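Local coordinates for uncharacterized protein (Pectobacterium atrosepticum, PDB 3ESI) that is of unknown function but belongs to the ApeI-like family of HotDog-fold proteins and is probably related to dehydratases of that fold, at residues S18-M23 with T57-Q62. Numbering follows the deposited sequence.
Sequences SQVELM and TTVLAQ
Leu60, the residue after Val59 in segment 57-62, sets its two methyl groups against strand 17-25, one on Ser18 and the other on Val20. CD2 makes the shorter approach, 3.6 Å from Ser18 CB, so that it meets the methylene of the serine. CD1 reaches the valine instead, lying 4.1 Å from Val20 CG1, and the two side chains cross obliquely. The chain shape accounts for this fork: CG of Leu60 is anti to its own carbonyl carbon (chi1 -60°), and chi2 of -177° sets CD1 anti to CA, on the chain's extended line, so CD2 branches off it and the two methyls part, CD1 to Val20 and CD2 to Ser18. Val20 also touches Val59. Its CG2 is 4.0 Å from Val59 CG1, and these two side chains cross at about a right angle. Val20 can meet both partners because CG1 takes the crowded position between N and C (chi1 66°) while CG2 stands anti to N; Val59 likewise presents the methyl that is anti to its backbone N. The CA–CB bonds of Ser18 and Val20, two residues apart in an extended strand, both point toward segment 57-62, whereas that of Gln19 points away. Backbone hydrogen bonds fix this face: Ser18 pairs with Trp90 and Val20 with Leu88 on strand 83-91, while Gln19 bonds to Lys12. Val11, in the loop between strands 4-8 and 17-25, touches both Val59 and Leu60. The arrangement joins the end of the long helix to the sheet that curves around it, as in the HotDog fold. With no hydrogen bond across the segments and 188 Å² of buried surface, the contact is a small apolar one, its fit set by the contacts of methyl and methylene groups rather than by polar pairing.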
loop_
_atom_site.group_PDB
_atom_site.type_symbol
_atom_site.label_atom_id
_atom_site.label_comp_id
_atom_site.label_asym_id
_atom_site.label_seq_id
_atom_site.Cartn_x
_atom_site.Cartn_y
_atom_site.Cartn_z
ATOM N N SER A 18 -4.275 11.980 -32.015
ATOM C CA SER A 18 -4.825 13.190 -31.415
ATOM C C SER A 18 -4.026 13.490 -30.151
ATOM O O SER A 18 -3.417 12.594 -29.570
ATOM C CB SER A 18 -6.288 12.991 -31.043
ATOM O OG SER A 18 -7.092 12.904 -32.195
ATOM N N GLN A 19 -4.021 14.745 -29.725
ATOM C CA GLN A 19 -3.277 15.120 -28.532
ATOM C C GLN A 19 -3.987 16.199 -27.732
ATOM O O GLN A 19 -4.654 17.077 -28.281
ATOM C CB GLN A 19 -1.872 15.614 -28.904
ATOM C CG GLN A 19 -1.029 14.572 -29.618
ATOM C CD GLN A 19 -0.108 15.165 -30.692
ATOM O OE1 GLN A 19 0.956 15.712 -30.387
ATOM N NE2 GLN A 19 -0.528 15.058 -31.959
ATOM N N VAL A 20 -3.848 16.110 -26.418
ATOM C CA VAL A 20 -4.427 17.085 -25.519
ATOM C C VAL A 20 -3.446 17.214 -24.366
ATOM O O VAL A 20 -2.909 16.218 -23.873
ATOM C CB VAL A 20 -5.818 16.650 -24.991
ATOM C CG1 VAL A 20 -5.698 15.415 -24.102
ATOM C CG2 VAL A 20 -6.454 17.804 -24.233
ATOM N N GLU A 21 -3.183 18.447 -23.967
ATOM C CA GLU A 21 -2.268 18.697 -22.878
ATOM C C GLU A 21 -3.020 19.389 -21.768
ATOM O O GLU A 21 -3.712 20.377 -22.006
ATOM C CB GLU A 21 -1.120 19.580 -23.343
ATOM C CG GLU A 21 -0.093 19.818 -22.262
ATOM C CD GLU A 21 1.128 20.538 -22.777
ATOM O OE1 GLU A 21 1.530 20.262 -23.932
ATOM O OE2 GLU A 21 1.697 21.360 -22.027
ATOM N N LEU A 22 -2.908 18.862 -20.559
ATOM C CA LEU A 22 -3.582 19.477 -19.432
ATOM C C LEU A 22 -2.599 19.871 -18.359
ATOM O O LEU A 22 -1.542 19.263 -18.214
ATOM C CB LEU A 22 -4.608 18.530 -18.813
ATOM C CG LEU A 22 -5.881 18.252 -19.603
ATOM C CD1 LEU A 22 -5.558 17.422 -20.832
ATOM C CD2 LEU A 22 -6.856 17.512 -18.717
ATOM N N MET A 23 -2.933 20.920 -17.622
ATOM C CA MET A 23 -2.101 21.330 -16.504
ATOM C C MET A 23 -3.051 21.000 -15.369
ATOM O O MET A 23 -4.194 21.460 -15.361
ATOM C CB MET A 23 -1.784 22.828 -16.550
ATOM C CG MET A 23 -0.784 23.268 -15.482
ATOM S SD MET A 23 -0.146 24.959 -15.690
ATOM C CE MET A 23 1.195 24.623 -16.941
ATOM N N THR A 57 -11.076 9.578 -22.603
ATOM C CA THR A 57 -12.345 9.213 -23.229
ATOM C C THR A 57 -13.378 10.328 -23.303
ATOM O O THR A 57 -14.417 10.167 -23.935
ATOM C CB THR A 57 -13.007 7.982 -22.552
ATOM O OG1 THR A 57 -13.259 8.253 -21.167
ATOM C CG2 THR A 57 -12.114 6.766 -22.689
ATOM N N THR A 58 -13.119 11.457 -22.659
ATOM C CA THR A 58 -14.077 12.552 -22.744
ATOM C C THR A 58 -13.591 13.586 -23.761
ATOM O O THR A 58 -14.364 14.424 -24.222
ATOM C CB THR A 58 -14.280 13.248 -21.380
ATOM O OG1 THR A 58 -13.021 13.717 -20.892
ATOM C CG2 THR A 58 -14.899 12.283 -20.374
ATOM N N VAL A 59 -12.313 13.497 -24.128
ATOM C CA VAL A 59 -11.720 14.447 -25.063
ATOM C C VAL A 59 -11.106 13.858 -26.343
ATOM O O VAL A 59 -11.005 14.555 -27.350
ATOM C CB VAL A 59 -10.639 15.302 -24.343
ATOM C CG1 VAL A 59 -10.019 16.292 -25.303
ATOM C CG2 VAL A 59 -11.254 16.035 -23.162
ATOM N N LEU A 60 -10.690 12.597 -26.326
ATOM C CA LEU A 60 -10.091 12.023 -27.523
ATOM C C LEU A 60 -10.821 10.818 -28.108
ATOM O O LEU A 60 -11.115 10.789 -29.300
ATOM C CB LEU A 60 -8.628 11.662 -27.255
ATOM C CG LEU A 60 -7.723 12.827 -26.843
ATOM C CD1 LEU A 60 -6.290 12.330 -26.679
ATOM C CD2 LEU A 60 -7.785 13.933 -27.893
ATOM N N ALA A 61 -11.110 9.824 -27.274
ATOM C CA ALA A 61 -11.781 8.613 -27.731
ATOM C C ALA A 61 -13.119 8.440 -27.039
ATOM O O ALA A 61 -13.297 7.538 -26.224
ATOM C CB ALA A 61 -10.892 7.415 -27.463
ATOM N N GLN A 62 -14.062 9.303 -27.389
ATOM C CA GLN A 62 -15.392 9.293 -26.796
ATOM C C GLN A 62 -16.111 7.940 -26.758
ATOM O O GLN A 62 -16.738 7.586 -25.747
ATOM C CB GLN A 62 -16.279 10.331 -27.497
ATOM C CG GLN A 62 -15.988 11.786 -27.099
ATOM C CD GLN A 62 -14.627 12.293 -27.570
ATOM O OE1 GLN A 62 -14.200 13.383 -27.183
ATOM N NE2 GLN A 62 -13.946 11.511 -28.413
#